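Local coordinates for protein DJ-1 homolog D (Arabidopsis thaliana, PDB 4OGG), which belongs to the DJ-1/PfpI family and carries two tandem copies of that family's domain, of the glutaminase I clan, in a single chain, at residues 10-15 with 60-65; 194-199 with 378-383; 205-210 with 241-246. One frame throughout, in Å; residues are numbered along the deposited sequence.

Interaction 1 (10-15 with 60-65)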
loop_
_atom_site.group_PDB
_atom_site.type_symbol
_atom_site.label_atom_id
_atom_site.label_comp_id
_atom_site.label_asym_id
_atom_site.label_seq_id
_atom_site.Cartn_x
_atom_site.Cartn_y
_atom_site.Cartn_z
ATOM N N GLY C 10 8.325 20.368 6.043
ATOM C CA GLY C 10 7.607 20.450 4.785
ATOM C C GLY C 10 6.914 19.128 4.512
ATOM O O GLY C 10 7.207 18.121 5.164
ATOM N N ASP C 11 5.992 19.118 3.557
ATOM C CA ASP C 11 5.291 17.886 3.227
ATOM C C ASP C 11 6.256 16.891 2.593
ATOM O O ASP C 11 7.034 17.236 1.705
ATOM C CB ASP C 11 4.119 18.166 2.284
ATOM C CG ASP C 11 3.017 18.973 2.947
ATOM O OD1 ASP C 11 3.123 19.246 4.161
ATOM O OD2 ASP C 11 2.044 19.333 2.256
ATOM N N TYR C 12 6.192 15.658 3.078
ATOM C CA TYR C 12 7.042 14.573 2.614
ATOM C C TYR C 12 8.506 14.702 3.025
ATOM O O TYR C 12 9.410 14.195 2.360
ATOM C CB TYR C 12 6.874 14.377 1.104
ATOM C CG TYR C 12 5.539 13.724 0.792
ATOM C CD1 TYR C 12 5.280 12.412 1.195
ATOM C CD2 TYR C 12 4.521 14.429 0.152
ATOM C CE1 TYR C 12 4.040 11.815 0.969
ATOM C CE2 TYR C 12 3.271 13.840 -0.077
ATOM C CZ TYR C 12 3.041 12.535 0.334
ATOM O OH TYR C 12 1.813 11.950 0.123
ATOM N N MET C 13 8.736 15.393 4.138
ATOM C CA MET C 13 10.088 15.482 4.672
ATOM C C MET C 13 10.293 14.050 5.181
ATOM O O MET C 13 9.314 13.340 5.430
ATOM C CB MET C 13 10.137 16.484 5.831
ATOM C CG MET C 13 9.196 16.166 6.977
ATOM S SD MET C 13 9.133 17.497 8.200
ATOM C CE MET C 13 7.536 17.216 8.904
ATOM N N GLU C 14 11.536 13.606 5.329
ATOM C CA GLU C 14 11.776 12.236 5.788
ATOM C C GLU C 14 11.369 12.102 7.255
ATOM O O GLU C 14 11.829 12.862 8.108
ATOM C CB GLU C 14 13.249 11.867 5.583
ATOM C CG GLU C 14 13.468 10.423 5.120
ATOM C CD GLU C 14 13.264 9.393 6.219
ATOM O OE1 GLU C 14 13.055 8.209 5.887
ATOM O OE2 GLU C 14 13.334 9.751 7.412
ATOM N N ASP C 15 10.504 11.129 7.535
ATOM C CA ASP C 15 9.974 10.906 8.880
ATOM C C ASP C 15 11.012 10.841 10.005
ATOM O O ASP C 15 10.854 11.497 11.031
ATOM C CB ASP C 15 9.100 9.640 8.891
ATOM C CG ASP C 15 8.032 9.673 9.977
ATOM O OD1 ASP C 15 7.856 10.733 10.617
ATOM O OD2 ASP C 15 7.356 8.644 10.187
ATOM N N GLU C 60 10.118 4.568 -1.328
ATOM C CA GLU C 60 9.327 5.468 -0.492
ATOM C C GLU C 60 7.898 5.006 -0.230
ATOM O O GLU C 60 7.222 4.489 -1.117
ATOM C CB GLU C 60 9.264 6.880 -1.090
ATOM C CG GLU C 60 8.360 7.836 -0.273
ATOM C CD GLU C 60 8.210 9.214 -0.897
ATOM O OE1 GLU C 60 9.239 9.880 -1.124
ATOM O OE2 GLU C 60 7.058 9.634 -1.161
ATOM N N SER C 61 7.455 5.203 1.007
ATOM C CA SER C 61 6.091 4.899 1.421
ATOM C C SER C 61 5.772 6.017 2.412
ATOM O O SER C 61 6.660 6.806 2.755
ATOM C CB SER C 61 5.992 3.514 2.086
ATOM O OG SER C 61 6.740 3.428 3.284
ATOM N N ARG C 62 4.525 6.121 2.857
ATOM C CA ARG C 62 4.181 7.186 3.795
ATOM C C ARG C 62 4.501 6.850 5.245
ATOM O O ARG C 62 4.351 5.712 5.679
ATOM C CB ARG C 62 2.698 7.559 3.675
ATOM C CG ARG C 62 2.382 8.414 2.463
ATOM C CD ARG C 62 0.989 9.014 2.527
ATOM N NE ARG C 62 0.794 9.905 3.672
ATOM C CZ ARG C 62 -0.232 10.744 3.786
ATOM N NH1 ARG C 62 -1.144 10.806 2.823
ATOM N NH2 ARG C 62 -0.356 11.516 4.857
ATOM N N GLY C 63 4.947 7.860 5.988
ATOM C CA GLY C 63 5.269 7.667 7.391
ATOM C C GLY C 63 4.182 8.246 8.275
ATOM O O GLY C 63 3.038 8.394 7.844
ATOM N N HIS C 64 4.524 8.571 9.516
ATOM C CA HIS C 64 3.541 9.146 10.430
ATOM C C HIS C 64 3.231 10.569 9.983
ATOM O O HIS C 64 4.104 11.263 9.464
ATOM C CB HIS C 64 4.079 9.266 11.866
ATOM C CG HIS C 64 4.641 8.003 12.441
ATOM N ND1 HIS C 64 5.871 7.498 12.078
ATOM C CD2 HIS C 64 4.177 7.194 13.423
ATOM C CE1 HIS C 64 6.142 6.435 12.813
ATOM N NE2 HIS C 64 5.130 6.229 13.638
ATOM N N ASN C 65 1.999 11.017 10.185
ATOM C CA ASN C 65 1.694 12.398 9.852
ATOM C C ASN C 65 2.366 13.166 10.984
ATOM O O ASN C 65 2.321 12.729 12.135
ATOM C CB ASN C 65 0.189 12.655 9.863
ATOM C CG ASN C 65 -0.520 11.974 8.718
ATOM O OD1 ASN C 65 -0.070 12.037 7.575
ATOM N ND2 ASN C 65 -1.643 11.326 9.015
#
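Asp15 OD2 is gripped twice by one residue, His64. His64 ND1 donates to Asp15 OD2 at 2.7 Å, nearly straight at 174°. The backbone N of His64 reaches the same Asp15 OD2 at 2.9 Å. The two donors arrive differently: ND1 meets OD2 on its syn lone pair, the side of the other carboxylate oxygen, with OD2 in the plane of the imidazole, whereas the amide comes from well above the carboxylate plane. Asp15 CG stands anti to its own backbone N (chi1 -153°). Asp15 OD2 also lies 3.6 Å from Gly63 CA. The other carboxylate oxygen, OD1, bonds to the hydroxyl of Tyr209.

Farther along, Tyr12 makes only van der Waals contact across the two segments. Tyr12 OH lies 3.9 Å from Arg62 CD, and CG of the same arginine lies at the ring edge. Glu60 OE2 approaches Tyr12 CD1 at 4.1 Å, while the Glu60 carboxylate is held by His50 and Arg89.

With ND1 donating to Asp15 and NE2 bonded to Glu207 OE1, both nitrogens of the buried His64 ring face carboxylates. This His-carboxylate pairing fixes the ring's rotation and would be expected to stabilise a protonated imidazole.

Interaction 2 (194-199 with 378-383); sequences ANKRIL and ALLGIQ
The side chains of Ile198 and Leu380 meet tip to tip, Ile198 CD1 3.7 Å from Leu380 CD1, the nearest of the apolar contacts that carry most of this packing. In Ile198, CG1 stands anti to the carbonyl carbon (chi1 -45°), on the way to the methyl that makes the contact. A second apolar pair lies at the other end: Ile382 CG1 comes within 4.1 Å of Ala194 CA. Ile382 CG2 is 4.3 Å from Ala194 CB. Between the two pairs the aliphatic part of Lys196 fills in, with Lys196 CG 4.4 Å from Ile382 CD1.

The polar side is slight, and no hydrogen bond joins the two segments. Lys196 CE comes 3.3 Å from Leu380 O, the carbonyl at the end of the helix. The lysine chain is folded at chi2 and chi4, and its ammonium NZ finds a hydrogen bond at Gly193 O instead. Gly381, with positive phi, closes the helix in a Schellman motif. Ile382 follows directly and lies against Ala194 and Lys196.

Helix 369-380 thus ends against the start of strand 197-201, in the second DJ-1/PfpI half of the chain. Leu380 and Ile198 both also touch Ala275 of the adjacent strand 275-278, while helix 208-221 supplies Leu218 against Ile198 and Leu221 against Ile382.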
loop_
_atom_site.group_PDB
_atom_site.type_symbol
_atom_site.label_atom_id
_atom_site.label_comp_id
_atom_site.label_asym_id
_atom_site.label_seq_id
_atom_site.Cartn_x
_atom_site.Cartn_y
_atom_site.Cartn_z
ATOM N N ALA C 194 28.116 10.074 29.766
ATOM C CA ALA C 194 27.577 9.290 28.657
ATOM C C ALA C 194 28.324 7.991 28.365
ATOM O O ALA C 194 28.030 7.311 27.380
ATOM C CB ALA C 194 27.522 10.150 27.398
ATOM N N ASN C 195 29.290 7.642 29.207
ATOM C CA ASN C 195 30.036 6.405 29.010
ATOM C C ASN C 195 29.200 5.249 29.554
ATOM O O ASN C 195 29.477 4.715 30.628
ATOM C CB ASN C 195 31.383 6.469 29.737
ATOM C CG ASN C 195 32.225 5.231 29.507
ATOM O OD1 ASN C 195 32.370 4.771 28.373
ATOM N ND2 ASN C 195 32.795 4.689 30.579
ATOM N N LYS C 196 28.169 4.875 28.804
ATOM C CA LYS C 196 27.271 3.800 29.207
ATOM C C LYS C 196 26.981 2.848 28.052
ATOM O O LYS C 196 27.077 3.222 26.885
ATOM C CB LYS C 196 25.948 4.387 29.713
ATOM C CG LYS C 196 26.077 5.356 30.878
ATOM C CD LYS C 196 26.581 4.663 32.136
ATOM C CE LYS C 196 26.567 5.607 33.329
ATOM N NZ LYS C 196 27.412 6.817 33.105
ATOM N N ARG C 197 26.630 1.612 28.391
ATOM C CA ARG C 197 26.291 0.601 27.396
ATOM C C ARG C 197 24.807 0.291 27.564
ATOM O O ARG C 197 24.359 -0.059 28.659
ATOM C CB ARG C 197 27.117 -0.668 27.612
ATOM C CG ARG C 197 28.590 -0.508 27.282
ATOM C CD ARG C 197 29.384 -1.734 27.706
ATOM N NE ARG C 197 28.918 -2.957 27.056
ATOM C CZ ARG C 197 29.032 -3.205 25.756
ATOM N NH1 ARG C 197 29.598 -2.313 24.953
ATOM N NH2 ARG C 197 28.587 -4.350 25.257
ATOM N N ILE C 198 24.049 0.425 26.481
ATOM C CA ILE C 198 22.611 0.188 26.523
ATOM C C ILE C 198 22.187 -0.930 25.575
ATOM O O ILE C 198 22.653 -0.998 24.437
ATOM C CB ILE C 198 21.839 1.473 26.139
ATOM C CG1 ILE C 198 22.450 2.684 26.853
ATOM C CG2 ILE C 198 20.367 1.327 26.496
ATOM C CD1 ILE C 198 22.415 2.604 28.360
ATOM N N LEU C 199 21.305 -1.806 26.054
ATOM C CA LEU C 199 20.799 -2.917 25.251
ATOM C C LEU C 199 19.332 -2.703 24.890
ATOM O O LEU C 199 18.515 -2.384 25.749
ATOM C CB LEU C 199 20.932 -4.241 26.013
ATOM C CG LEU C 199 20.333 -5.464 25.310
ATOM C CD1 LEU C 199 21.112 -5.755 24.041
ATOM C CD2 LEU C 199 20.367 -6.666 26.237
ATOM N N ALA C 378 18.444 10.723 33.399
ATOM C CA ALA C 378 18.551 11.048 34.814
ATOM C C ALA C 378 19.038 9.844 35.616
ATOM O O ALA C 378 19.955 9.963 36.427
ATOM C CB ALA C 378 17.204 11.520 35.345
ATOM N N LEU C 379 18.425 8.685 35.385
ATOM C CA LEU C 379 18.812 7.467 36.095
ATOM C C LEU C 379 20.236 7.031 35.773
ATOM O O LEU C 379 20.928 6.481 36.629
ATOM C CB LEU C 379 17.847 6.319 35.772
ATOM C CG LEU C 379 16.442 6.407 36.369
ATOM C CD1 LEU C 379 15.665 5.148 36.020
ATOM C CD2 LEU C 379 16.528 6.565 37.879
ATOM N N LEU C 380 20.671 7.273 34.540
ATOM C CA LEU C 380 22.019 6.902 34.123
ATOM C C LEU C 380 23.055 7.958 34.501
ATOM O O LEU C 380 24.258 7.730 34.374
ATOM C CB LEU C 380 22.059 6.662 32.611
ATOM C CG LEU C 380 21.381 5.382 32.115
ATOM C CD1 LEU C 380 21.344 5.369 30.597
ATOM C CD2 LEU C 380 22.135 4.170 32.650
ATOM N N GLY C 381 22.587 9.111 34.961
ATOM C CA GLY C 381 23.499 10.174 35.344
ATOM C C GLY C 381 24.082 10.923 34.160
ATOM O O GLY C 381 25.130 11.562 34.280
ATOM N N ILE C 382 23.412 10.838 33.011
ATOM C CA ILE C 382 23.862 11.527 31.803
ATOM C C ILE C 382 23.254 12.922 31.786
ATOM O O ILE C 382 22.045 13.081 31.969
ATOM C CB ILE C 382 23.410 10.795 30.519
ATOM C CG1 ILE C 382 23.918 9.354 30.528
ATOM C CG2 ILE C 382 23.942 11.528 29.294
ATOM C CD1 ILE C 382 23.427 8.523 29.348
ATOM N N GLN C 383 24.088 13.930 31.556
ATOM C CA GLN C 383 23.608 15.303 31.532
ATOM C C GLN C 383 24.106 16.099 30.338
ATOM O O GLN C 383 25.212 15.882 29.844
ATOM C CB GLN C 383 24.046 16.038 32.799
ATOM C CG GLN C 383 23.735 15.316 34.095
ATOM C CD GLN C 383 24.277 16.063 35.296
ATOM O OE1 GLN C 383 23.834 17.171 35.603
ATOM N NE2 GLN C 383 25.252 15.466 35.974
#

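Interaction 3 (205-210 with 241-246)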
loop_
_atom_site.group_PDB
_atom_site.type_symbol
_atom_site.label_atom_id
_atom_site.label_comp_id
_atom_site.label_asym_id
_atom_site.label_seq_id
_atom_site.Cartn_x
_atom_site.Cartn_y
_atom_site.Cartn_z
ATOM N N TYR C 205 8.253 -5.883 13.668
ATOM C CA TYR C 205 7.126 -4.982 13.813
ATOM C C TYR C 205 7.075 -4.140 15.079
ATOM O O TYR C 205 6.001 -3.778 15.551
ATOM C CB TYR C 205 5.825 -5.760 13.616
ATOM C CG TYR C 205 5.803 -6.452 12.272
ATOM C CD1 TYR C 205 5.769 -5.715 11.087
ATOM C CD2 TYR C 205 5.883 -7.839 12.183
ATOM C CE1 TYR C 205 5.820 -6.344 9.848
ATOM C CE2 TYR C 205 5.933 -8.475 10.952
ATOM C CZ TYR C 205 5.902 -7.725 9.790
ATOM O OH TYR C 205 5.954 -8.361 8.572
ATOM N N MET C 206 8.240 -3.832 15.637
ATOM C CA MET C 206 8.273 -2.952 16.791
ATOM C C MET C 206 7.917 -1.606 16.150
ATOM O O MET C 206 8.051 -1.455 14.932
ATOM C CB MET C 206 9.677 -2.933 17.410
ATOM C CG MET C 206 10.792 -2.655 16.428
ATOM S SD MET C 206 12.412 -2.958 17.173
ATOM C CE MET C 206 13.342 -3.423 15.722
ATOM N N GLU C 207 7.445 -0.642 16.936
ATOM C CA GLU C 207 7.059 0.649 16.370
ATOM C C GLU C 207 8.268 1.427 15.844
ATOM O O GLU C 207 9.280 1.579 16.529
ATOM C CB GLU C 207 6.289 1.482 17.406
ATOM C CG GLU C 207 5.135 2.302 16.812
ATOM C CD GLU C 207 5.585 3.571 16.102
ATOM O OE1 GLU C 207 4.826 4.077 15.243
ATOM O OE2 GLU C 207 6.682 4.072 16.410
ATOM N N ASP C 208 8.126 1.896 14.609
ATOM C CA ASP C 208 9.128 2.654 13.856
ATOM C C ASP C 208 9.851 3.752 14.653
ATOM O O ASP C 208 11.082 3.790 14.693
ATOM C CB ASP C 208 8.426 3.242 12.621
ATOM C CG ASP C 208 9.316 4.143 11.790
ATOM O OD1 ASP C 208 10.005 3.642 10.869
ATOM O OD2 ASP C 208 9.307 5.365 12.058
ATOM N N TYR C 209 9.097 4.650 15.275
ATOM C CA TYR C 209 9.704 5.721 16.065
ATOM C C TYR C 209 10.297 5.211 17.372
ATOM O O TYR C 209 11.376 5.630 17.785
ATOM C CB TYR C 209 8.673 6.774 16.473
ATOM C CG TYR C 209 8.191 7.755 15.438
ATOM C CD1 TYR C 209 8.980 8.134 14.350
ATOM C CD2 TYR C 209 6.972 8.401 15.623
ATOM C CE1 TYR C 209 8.552 9.145 13.477
ATOM C CE2 TYR C 209 6.549 9.398 14.776
ATOM C CZ TYR C 209 7.333 9.772 13.707
ATOM O OH TYR C 209 6.880 10.782 12.895
ATOM N N GLU C 210 9.562 4.321 18.030
ATOM C CA GLU C 210 9.956 3.809 19.336
ATOM C C GLU C 210 11.271 3.064 19.419
ATOM O O GLU C 210 11.840 2.931 20.504
ATOM C CB GLU C 210 8.801 2.994 19.910
ATOM C CG GLU C 210 7.555 3.862 19.983
ATOM C CD GLU C 210 6.313 3.117 20.394
ATOM O OE1 GLU C 210 5.219 3.698 20.243
ATOM O OE2 GLU C 210 6.428 1.967 20.866
ATOM N N ALA C 241 6.686 -1.215 12.322
ATOM C CA ALA C 241 5.313 -0.806 12.099
ATOM C C ALA C 241 5.137 0.655 12.458
ATOM O O ALA C 241 5.650 1.118 13.477
ATOM C CB ALA C 241 4.360 -1.663 12.938
ATOM N N ILE C 242 4.434 1.383 11.602
ATOM C CA ILE C 242 4.149 2.780 11.867
ATOM C C ILE C 242 2.732 2.822 12.413
ATOM O O ILE C 242 1.778 2.457 11.726
ATOM C CB ILE C 242 4.243 3.636 10.585
ATOM C CG1 ILE C 242 5.717 3.843 10.224
ATOM C CG2 ILE C 242 3.521 4.965 10.783
ATOM C CD1 ILE C 242 5.953 4.740 9.042
ATOM N N HIS C 243 2.603 3.225 13.670
ATOM C CA HIS C 243 1.297 3.320 14.296
ATOM C C HIS C 243 0.935 4.788 14.388
ATOM O O HIS C 243 1.680 5.597 14.949
ATOM C CB HIS C 243 1.323 2.663 15.676
ATOM C CG HIS C 243 1.382 1.167 15.623
ATOM N ND1 HIS C 243 1.620 0.388 16.734
ATOM C CD2 HIS C 243 1.210 0.307 14.590
ATOM C CE1 HIS C 243 1.591 -0.886 16.391
ATOM N NE2 HIS C 243 1.343 -0.963 15.096
ATOM N N ASP C 244 -0.219 5.122 13.822
ATOM C CA ASP C 244 -0.682 6.496 13.784
ATOM C C ASP C 244 -2.192 6.563 14.005
ATOM O O ASP C 244 -2.916 5.614 13.709
ATOM C CB ASP C 244 -0.329 7.081 12.413
ATOM C CG ASP C 244 -0.133 8.577 12.446
ATOM O OD1 ASP C 244 -0.205 9.171 13.541
ATOM O OD2 ASP C 244 0.101 9.159 11.366
ATOM N N PHE C 245 -2.665 7.679 14.544
ATOM C CA PHE C 245 -4.093 7.847 14.763
ATOM C C PHE C 245 -4.636 8.698 13.629
ATOM O O PHE C 245 -4.262 9.862 13.475
ATOM C CB PHE C 245 -4.351 8.497 16.120
ATOM C CG PHE C 245 -4.477 7.505 17.241
ATOM C CD1 PHE C 245 -5.650 6.772 17.405
ATOM C CD2 PHE C 245 -3.417 7.276 18.111
ATOM C CE1 PHE C 245 -5.765 5.824 18.422
ATOM C CE2 PHE C 245 -3.523 6.328 19.130
ATOM C CZ PHE C 245 -4.700 5.602 19.284
ATOM N N GLU C 246 -5.512 8.104 12.827
ATOM C CA GLU C 246 -6.074 8.795 11.678
ATOM C C GLU C 246 -7.590 8.951 11.706
ATOM O O GLU C 246 -8.231 8.999 10.656
ATOM C CB GLU C 246 -5.648 8.075 10.396
ATOM C CG GLU C 246 -4.137 7.889 10.290
ATOM C CD GLU C 246 -3.717 7.216 9.001
ATOM O OE1 GLU C 246 -3.917 7.814 7.925
ATOM O OE2 GLU C 246 -3.188 6.088 9.065
#
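Glu207 and His243 run antiparallel past one another, the carboxylate and imidazole planes 56° apart. The Glu207 chain bends at chi2 (-78°), which carries CD back toward the strand that bears Ala241 and His243. From there Glu207 OE1 accepts the backbone N-H of His243 at 2.9 Å through its anti lone pair, in an almost straight bond. The imidazole is packed against the aliphatic part of the glutamate, with Glu207 CG 4.0 Å from His243 ND1. The other carboxylate oxygen turns to the helix that begins at Asp208: as N-cap, Glu207 OE2 accepts from Tyr209 N at 2.7 Å and, weakly, from Glu210 N.

Asp208 and Ile242 instead run alongside one another in a common direction, with Asp208 CB 3.7 Å from Ile242 CG1. The polar end of Asp208 looks elsewhere, OD1 bonding to His257. Ala241 CB sits 3.7 Å from Tyr205 O and packs on Tyr205 CB.

The backbones pair in parallel, Glu207 opposite Ala241. Ala241 N donates to Met206 O at 3.0 Å. Asp208 N donates to Ala241 O at 2.8 Å, and the same carbonyl oxygen receives a CA-H contact from Glu207.

One buried carboxylate therefore joins a strand to a helix start, and it has a further partner from the first half of the chain. His243 is held at both nitrogens, NE2 by Glu253 and ND1 by the modified cysteine at position 311, a carboxy(hydroxy)methyl adduct. The geometry is consistent with Glu207 acting as a second-shell residue for that adduct: it binds the backbone, and lies along the side chain, of the histidine that contacts it.

In the fold
From the N terminus, interaction 1 comes first, bringing the turn before helix 15-27 against the end of strand 59-62 and closing a loop of 44 residues in the first family half. It closes before interaction 2 opens. In the second half, interaction 2 starts at strand 197-201 and closes only at the end of helix 369-380, 178 residues later. Interaction 3 falls within that span, closes a loop of 30 residues, and joins strand 206-207 and the start of helix 208-221 to strand 237-244. Interactions 1 and 3 touch where the two halves meet, their centres about 13 Å apart, whereas interaction 2 lies apart from both.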